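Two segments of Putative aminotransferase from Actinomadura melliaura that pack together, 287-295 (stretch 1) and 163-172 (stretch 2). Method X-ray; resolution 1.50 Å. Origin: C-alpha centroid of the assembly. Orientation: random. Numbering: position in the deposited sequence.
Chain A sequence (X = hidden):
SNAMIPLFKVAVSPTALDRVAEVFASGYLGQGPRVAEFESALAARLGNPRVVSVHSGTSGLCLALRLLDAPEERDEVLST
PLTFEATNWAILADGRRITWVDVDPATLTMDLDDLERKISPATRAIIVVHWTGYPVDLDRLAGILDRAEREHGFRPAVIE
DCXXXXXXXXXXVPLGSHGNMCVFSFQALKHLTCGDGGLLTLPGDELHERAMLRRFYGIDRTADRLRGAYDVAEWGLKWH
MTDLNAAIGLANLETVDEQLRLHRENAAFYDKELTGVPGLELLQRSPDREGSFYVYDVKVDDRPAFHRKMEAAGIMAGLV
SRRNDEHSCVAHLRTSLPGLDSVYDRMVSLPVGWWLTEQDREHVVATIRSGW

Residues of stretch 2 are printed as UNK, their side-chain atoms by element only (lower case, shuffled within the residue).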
ATOM      1  N   PRO A 287     -16.783 -28.375 -16.889  1.00 17.33           N
ATOM      2  CA  PRO A 287     -16.375 -27.991 -18.243  1.00 16.41           C
ATOM      3  C   PRO A 287     -16.957 -26.658 -18.717  1.00 14.86           C
ATOM      4  O   PRO A 287     -16.708 -26.285 -19.865  1.00 18.76           O
ATOM      5  CB  PRO A 287     -16.914 -29.137 -19.104  1.00 19.65           C
ATOM      6  CG  PRO A 287     -18.129 -29.587 -18.367  1.00 18.58           C
ATOM      7  CD  PRO A 287     -17.749 -29.490 -16.906  1.00 18.05           C
ATOM      8  N   ASP A 288     -17.721 -25.971 -17.874  1.00 13.96           N
ATOM      9  CA  ASP A 288     -18.345 -24.713 -18.286  1.00 15.78           C
ATOM     10  C   ASP A 288     -17.486 -23.496 -17.956  1.00 16.02           C
ATOM     11  O   ASP A 288     -17.959 -22.373 -18.044  1.00 16.24           O
ATOM     12  CB  ASP A 288     -19.736 -24.549 -17.651  1.00 13.77           C
ATOM     13  CG  ASP A 288     -19.686 -24.409 -16.141  1.00 17.13           C
ATOM     14  OD1 ASP A 288     -18.637 -24.703 -15.538  1.00 18.88           O
ATOM     15  OD2 ASP A 288     -20.704 -24.010 -15.544  1.00 21.01           O
ATOM     16  N   ARG A 289     -16.238 -23.723 -17.561  1.00 12.62           N
ATOM     17  CA  ARG A 289     -15.356 -22.637 -17.170  1.00 13.09           C
ATOM     18  C   ARG A 289     -13.915 -23.040 -17.406  1.00 12.47           C
ATOM     19  O   ARG A 289     -13.614 -24.215 -17.606  1.00 15.18           O
ATOM     20  CB  ARG A 289     -15.581 -22.255 -15.703  1.00 13.58           C
ATOM     21  CG  ARG A 289     -15.195 -23.329 -14.683  1.00 12.04           C
ATOM     22  CD  ARG A 289     -15.874 -23.072 -13.338  1.00 13.89           C
ATOM     23  NE  ARG A 289     -17.280 -23.468 -13.399  1.00 14.30           N
ATOM     24  CZ  ARG A 289     -18.088 -23.599 -12.350  1.00 12.93           C
ATOM     25  NH1 ARG A 289     -17.653 -23.339 -11.122  1.00 13.66           N
ATOM     26  NH2 ARG A 289     -19.343 -24.013 -12.536  1.00 14.49           N
ATOM     27  N   GLU A 290     -13.023 -22.056 -17.396  1.00 12.71           N
ATOM     28  CA  GLU A 290     -11.616 -22.324 -17.632  1.00 14.50           C
ATOM     29  C   GLU A 290     -10.789 -21.679 -16.539  1.00 13.43           C
ATOM     30  O   GLU A 290     -10.741 -20.452 -16.443  1.00 14.45           O
ATOM     31  CB  GLU A 290     -11.183 -21.805 -19.007  1.00 15.26           C
ATOM     32  CG  GLU A 290      -9.732 -22.118 -19.344  1.00 20.83           C
ATOM     33  CD  GLU A 290      -9.352 -21.701 -20.761  1.00 31.75           C
ATOM     34  OE1 GLU A 290      -9.663 -20.558 -21.161  1.00 30.77           O
ATOM     35  OE2 GLU A 290      -8.751 -22.529 -21.478  1.00 32.92           O
ATOM     36  N   GLY A 291     -10.170 -22.509 -15.699  1.00 13.16           N
ATOM     37  CA  GLY A 291      -9.354 -22.010 -14.602  1.00 14.30           C
ATOM     38  C   GLY A 291      -7.919 -21.738 -15.013  1.00 14.30           C
ATOM     39  O   GLY A 291      -7.517 -22.014 -16.147  1.00 13.95           O
ATOM     40  N   SER A 292      -7.144 -21.189 -14.086  1.00 10.69           N
ATOM     41  CA  SER A 292      -5.786 -20.777 -14.407  1.00 11.13           C
ATOM     42  C   SER A 292      -4.711 -21.572 -13.680  1.00 10.68           C
ATOM     43  O   SER A 292      -3.526 -21.365 -13.930  1.00 12.22           O
ATOM     44  CB  SER A 292      -5.627 -19.282 -14.113  1.00 14.57           C
ATOM     45  OG  SER A 292      -6.471 -18.541 -14.986  1.00 16.03           O
ATOM     46  N   PHE A 293      -5.122 -22.470 -12.783  1.00 12.86           N
ATOM     47  CA  PHE A 293      -4.185 -23.411 -12.143  1.00 11.22           C
ATOM     48  C   PHE A 293      -2.915 -22.767 -11.591  1.00 13.83           C
ATOM     49  O   PHE A 293      -1.795 -23.104 -11.969  1.00 14.09           O
ATOM     50  CB  PHE A 293      -3.830 -24.527 -13.121  1.00 14.48           C
ATOM     51  CG  PHE A 293      -4.997 -25.397 -13.451  1.00 15.51           C
ATOM     52  CD1 PHE A 293      -5.408 -26.375 -12.564  1.00 17.65           C
ATOM     53  CD2 PHE A 293      -5.713 -25.209 -14.617  1.00 17.77           C
ATOM     54  CE1 PHE A 293      -6.501 -27.184 -12.851  1.00 19.31           C
ATOM     55  CE2 PHE A 293      -6.805 -26.010 -14.909  1.00 25.47           C
ATOM     56  CZ  PHE A 293      -7.197 -26.999 -14.023  1.00 21.83           C
ATOM     57  N   TYR A 294      -3.109 -21.821 -10.686  1.00 11.57           N
ATOM     58  CA  TYR A 294      -2.007 -21.234  -9.944  1.00 11.63           C
ATOM     59  C   TYR A 294      -1.179 -22.352  -9.307  1.00 13.08           C
ATOM     60  O   TYR A 294       0.057 -22.329  -9.352  1.00 12.98           O
ATOM     61  CB  TYR A 294      -2.577 -20.281  -8.895  1.00 11.82           C
ATOM     62  CG  TYR A 294      -1.582 -19.565  -8.028  1.00 11.31           C
ATOM     63  CD1 TYR A 294      -0.607 -18.746  -8.581  1.00 16.30           C
ATOM     64  CD2 TYR A 294      -1.658 -19.666  -6.645  1.00 14.89           C
ATOM     65  CE1 TYR A 294       0.288 -18.060  -7.767  1.00 15.64           C
ATOM     66  CE2 TYR A 294      -0.775 -18.987  -5.829  1.00 21.94           C
ATOM     67  CZ  TYR A 294       0.194 -18.193  -6.399  1.00 19.79           C
ATOM     68  OH  TYR A 294       1.071 -17.516  -5.586  1.00 22.51           O
ATOM     69  N   VAL A 295      -1.880 -23.323  -8.716  1.00 11.58           N
ATOM     70  CA  VAL A 295      -1.287 -24.573  -8.236  1.00 11.05           C
ATOM     71  C   VAL A 295      -2.269 -25.686  -8.603  1.00 13.58           C
ATOM     72  O   VAL A 295      -3.382 -25.395  -9.040  1.00 14.20           O
ATOM     73  CB  VAL A 295      -1.029 -24.570  -6.702  1.00 13.52           C
ATOM     74  CG1 VAL A 295       0.023 -23.527  -6.326  1.00 13.82           C
ATOM     75  CG2 VAL A 295      -2.326 -24.338  -5.940  1.00 11.65           C
ATOM     76  N   UNK A 163      -7.001 -13.048  -7.560  1.00  8.84           N
ATOM     77  CA  UNK A 163      -5.537 -13.085  -7.474  1.00  8.16           C
ATOM     78  C   UNK A 163      -4.889 -14.301  -8.138  1.00  9.07           C
ATOM     79  O   UNK A 163      -3.796 -14.193  -8.708  1.00 10.45           O
ATOM     80  c   UNK A 163      -5.100 -13.021  -6.017  1.00 10.58           C
ATOM     81  N   UNK A 164      -5.558 -15.457  -8.064  1.00  9.12           N
ATOM     82  CA  UNK A 164      -5.016 -16.699  -8.619  1.00 10.07           C
ATOM     83  C   UNK A 164      -5.505 -16.975 -10.026  1.00  8.44           C
ATOM     84  O   UNK A 164      -5.172 -18.013 -10.609  1.00 11.07           O
ATOM     85  c   UNK A 164      -4.310 -18.649  -4.392  1.00 15.47           C
ATOM     86  c   UNK A 164      -3.851 -17.086  -5.860  1.00 12.11           C
ATOM     87  c   UNK A 164      -5.413 -17.898  -7.756  1.00 10.26           C
ATOM     88  n   UNK A 164      -3.585 -17.564  -4.599  1.00 16.95           N
ATOM     89  c   UNK A 164      -4.768 -17.911  -6.414  1.00 11.50           C
ATOM     90  n   UNK A 164      -5.036 -18.879  -5.471  1.00 13.89           N
ATOM     91  N   UNK A 165      -6.308 -16.059 -10.559  1.00  9.31           N
ATOM     92  CA  UNK A 165      -7.135 -16.393 -11.712  1.00  9.66           C
ATOM     93  C   UNK A 165      -6.971 -15.441 -12.894  1.00 10.78           C
ATOM     94  O   UNK A 165      -7.886 -15.270 -13.698  1.00 10.74           O
ATOM     95  c   UNK A 165      -8.601 -16.454 -11.279  1.00 11.30           C
ATOM     96  N   UNK A 166      -5.791 -14.845 -13.046  1.00  9.44           N
ATOM     97  CA  UNK A 166      -5.550 -14.109 -14.276  1.00  9.64           C
ATOM     98  C   UNK A 166      -5.798 -15.020 -15.493  1.00 10.69           C
ATOM     99  O   UNK A 166      -5.347 -16.169 -15.537  1.00 12.29           O
ATOM    100  n   UNK A 166      -3.402 -12.129 -17.679  1.00 18.16           N
ATOM    101  c   UNK A 166      -4.151 -11.100 -17.176  1.00 18.75           C
ATOM    102  c   UNK A 166      -4.527  -9.891 -17.759  1.00 20.02           C
ATOM    103  c   UNK A 166      -5.289 -10.555 -15.117  1.00 13.99           C
ATOM    104  c   UNK A 166      -4.119 -13.540 -14.335  1.00 11.37           C
ATOM    105  c   UNK A 166      -3.297 -13.117 -16.729  1.00 18.16           C
ATOM    106  c   UNK A 166      -4.510 -11.445 -15.860  1.00 13.71           C
ATOM    107  c   UNK A 166      -5.290  -9.041 -17.007  1.00 21.27           C
ATOM    108  c   UNK A 166      -3.950 -12.739 -15.591  1.00 12.89           C
ATOM    109  c   UNK A 166      -5.674  -9.363 -15.699  1.00 16.45           C
ATOM    110  N   UNK A 167      -6.541 -14.503 -16.465  1.00  9.49           N
ATOM    111  CA  UNK A 167      -6.822 -15.233 -17.684  1.00 12.27           C
ATOM    112  C   UNK A 167      -7.947 -16.252 -17.590  1.00 11.71           C
ATOM    113  O   UNK A 167      -8.216 -16.958 -18.563  1.00 12.85           O
ATOM    114  N   UNK A 168      -8.581 -16.362 -16.422  1.00 10.49           N
ATOM    115  CA  UNK A 168      -9.664 -17.337 -16.250  1.00 11.31           C
ATOM    116  C   UNK A 168     -10.958 -16.822 -16.853  1.00 11.84           C
ATOM    117  O   UNK A 168     -11.128 -15.612 -17.033  1.00 12.06           O
ATOM    118  c   UNK A 168      -9.867 -17.664 -14.772  1.00 10.65           C
ATOM    119  N   UNK A 169     -11.869 -17.747 -17.156  1.00 11.45           N
ATOM    120  CA  UNK A 169     -13.181 -17.381 -17.678  1.00 12.40           C
ATOM    121  C   UNK A 169     -14.240 -18.305 -17.105  1.00 12.56           C
ATOM    122  O   UNK A 169     -13.934 -19.386 -16.606  1.00 11.48           O
ATOM    123  c   UNK A 169     -13.207 -17.449 -19.201  1.00 16.72           C
ATOM    124  o   UNK A 169     -12.976 -18.774 -19.632  1.00 19.12           O
ATOM    125  N   UNK A 170     -15.488 -17.868 -17.195  1.00 10.67           N
ATOM    126  CA  UNK A 170     -16.607 -18.635 -16.673  1.00 11.12           C
ATOM    127  C   UNK A 170     -17.768 -18.464 -17.628  1.00 11.34           C
ATOM    128  O   UNK A 170     -18.179 -17.339 -17.929  1.00 11.25           O
ATOM    129  c   UNK A 170     -16.949 -18.173 -15.247  1.00 10.53           C
ATOM    130  c   UNK A 170     -18.307 -18.637 -14.748  1.00 12.35           C
ATOM    131  o   UNK A 170     -22.043 -19.838 -13.346  1.00 12.90           O
ATOM    132  c   UNK A 170     -20.810 -19.453 -13.818  1.00 11.55           C
ATOM    133  c   UNK A 170     -18.469 -19.880 -14.143  1.00 11.10           C
ATOM    134  c   UNK A 170     -19.424 -17.811 -14.864  1.00 12.49           C
ATOM    135  c   UNK A 170     -20.671 -18.219 -14.412  1.00 13.18           C
ATOM    136  c   UNK A 170     -19.714 -20.293 -13.681  1.00 11.39           C
ATOM    137  N   UNK A 171     -18.253 -19.598 -18.125  1.00 11.97           N
ATOM    138  CA  UNK A 171     -19.361 -19.656 -19.069  1.00 12.50           C
ATOM    139  C   UNK A 171     -19.157 -18.710 -20.247  1.00 12.92           C
ATOM    140  O   UNK A 171     -20.080 -18.041 -20.712  1.00 12.92           O
ATOM    141  c   UNK A 171     -20.975 -20.592 -17.426  1.00 17.12           C
ATOM    142  c   UNK A 171     -23.442 -22.021 -15.094  1.00 16.01           C
ATOM    143  c   UNK A 171     -22.360 -20.618 -16.824  1.00 14.21           C
ATOM    144  n   UNK A 171     -22.462 -21.797 -15.965  1.00 14.44           N
ATOM    145  c   UNK A 171     -20.680 -19.406 -18.335  1.00 15.90           C
ATOM    146  n   UNK A 171     -24.433 -21.150 -14.961  1.00 15.75           N
ATOM    147  n   UNK A 171     -23.422 -23.125 -14.357  1.00 20.03           N
ATOM    148  N   UNK A 172     -17.931 -18.711 -20.759  1.00 13.55           N
ATOM    149  CA  UNK A 172     -17.639 -18.046 -22.016  1.00 13.67           C
ATOM    150  C   UNK A 172     -17.366 -16.565 -21.869  1.00 14.64           C
ATOM    151  O   UNK A 172     -17.237 -15.858 -22.871  1.00 16.10           O
TER
HETATM  152  O   HOH W   1     -10.145 -18.330 -20.129  1.00 25.03           O

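Position 163 carries a single side-chain carbon and lies beyond the reach of stretch 1; one carbon means alanine, and Ala163 has no contact to explain. At position 164 one carbon leads to a five-membered ring of three carbons and two nitrogens. The ring lies in an offset stack on that of Tyr294, with centroids 4.2 Å apart and planes at 24°. This is the imidazole of histidine, and the closest approach is 3.4 Å between His164 NE2 and Tyr294 CE2. A flat aromatic ring suits this place because it can cover a face of the tyrosine, while ND1 is hydrogen-bonded elsewhere in the structure.

Position 165 again has one carbon, which asks little space; Ala165 begins a type II turn that ends at position 168, and its backbone O closes it. Position 166 bears a carbon and then fused five- and six-membered rings with eight carbons and one nitrogen. Its CA-to-CB bond points away from stretch 1, so its contribution here comes from the backbone O, to which Ser292 OG donates a hydrogen bond. Only tryptophan has such rings, and the bond from Ser292 OG to Trp166 O is 2.7 Å. Position 167 has no side-chain atoms and is glycine. The third place of a type II turn, with its positive phi, here 81°, favours glycine; a CB on Gly167 would sit about 4.2 Å from Ser292 OG, so the backbone conformation is the clearer reason.

Position 168 has one carbon, its CB, 3.5 Å from Ser292 OG, and this small side chain is alanine. Ala168 N closes the turn with a 3.0 Å hydrogen bond to Ala165 O, and Ala168 CA makes a C-H...O contact with Glu290 O at 3.3 Å.

At position 169 one carbon carries one oxygen, 3.6 Å from Glu290 CB, without a second branch: serine. Ser169 N donates to Glu290 O at 3.0 Å, and Glu290 N donates to Ser169 O at 2.9 Å, the paired bonds of an antiparallel bridge. The Ser169 and Glu290 side chains share a face of this small sheet, where a water joins them. Serine suits the place because its hydroxyl can donate: Ser169 OG gives to that water at 2.9 Å, and the water donates to Glu290 OE1 at 2.5 Å and to Gly167 O at 2.8 Å.

Position 170 shows one carbon, then a ring of six carbons bearing one oxygen. It shares the other face with Arg289, and a ring carbon lies 3.9 Å from Arg289 NE: tyrosine. The Tyr170 ring sets its edge over a face of the Arg289 guanidinium while its OH bonds elsewhere in the structure.

Position 171 has three carbons, a nitrogen and a carbon with two more nitrogens; the chain nitrogen lies 2.9 Å from Asp288 OD2 in a salt bridge. This is arginine. Though the CA-to-CB bond of Arg171 points sideways, the long, extended side chain brings its charged end to Asp288, and Arg171 N donates to Asp288 O at 2.8 Å. Position 172 lacks a side chain; its phi of 84° favours glycine, Gly172.

The contact thus works as a short antiparallel ladder secured at both ends. Asp288 holds one end, also bridging to Arg289 through OD1 and so offsetting two nearby positive charges; Ser292 and the Tyr294 stack hold the other.

Stretch 2 (163-172) AHAWGASYRG
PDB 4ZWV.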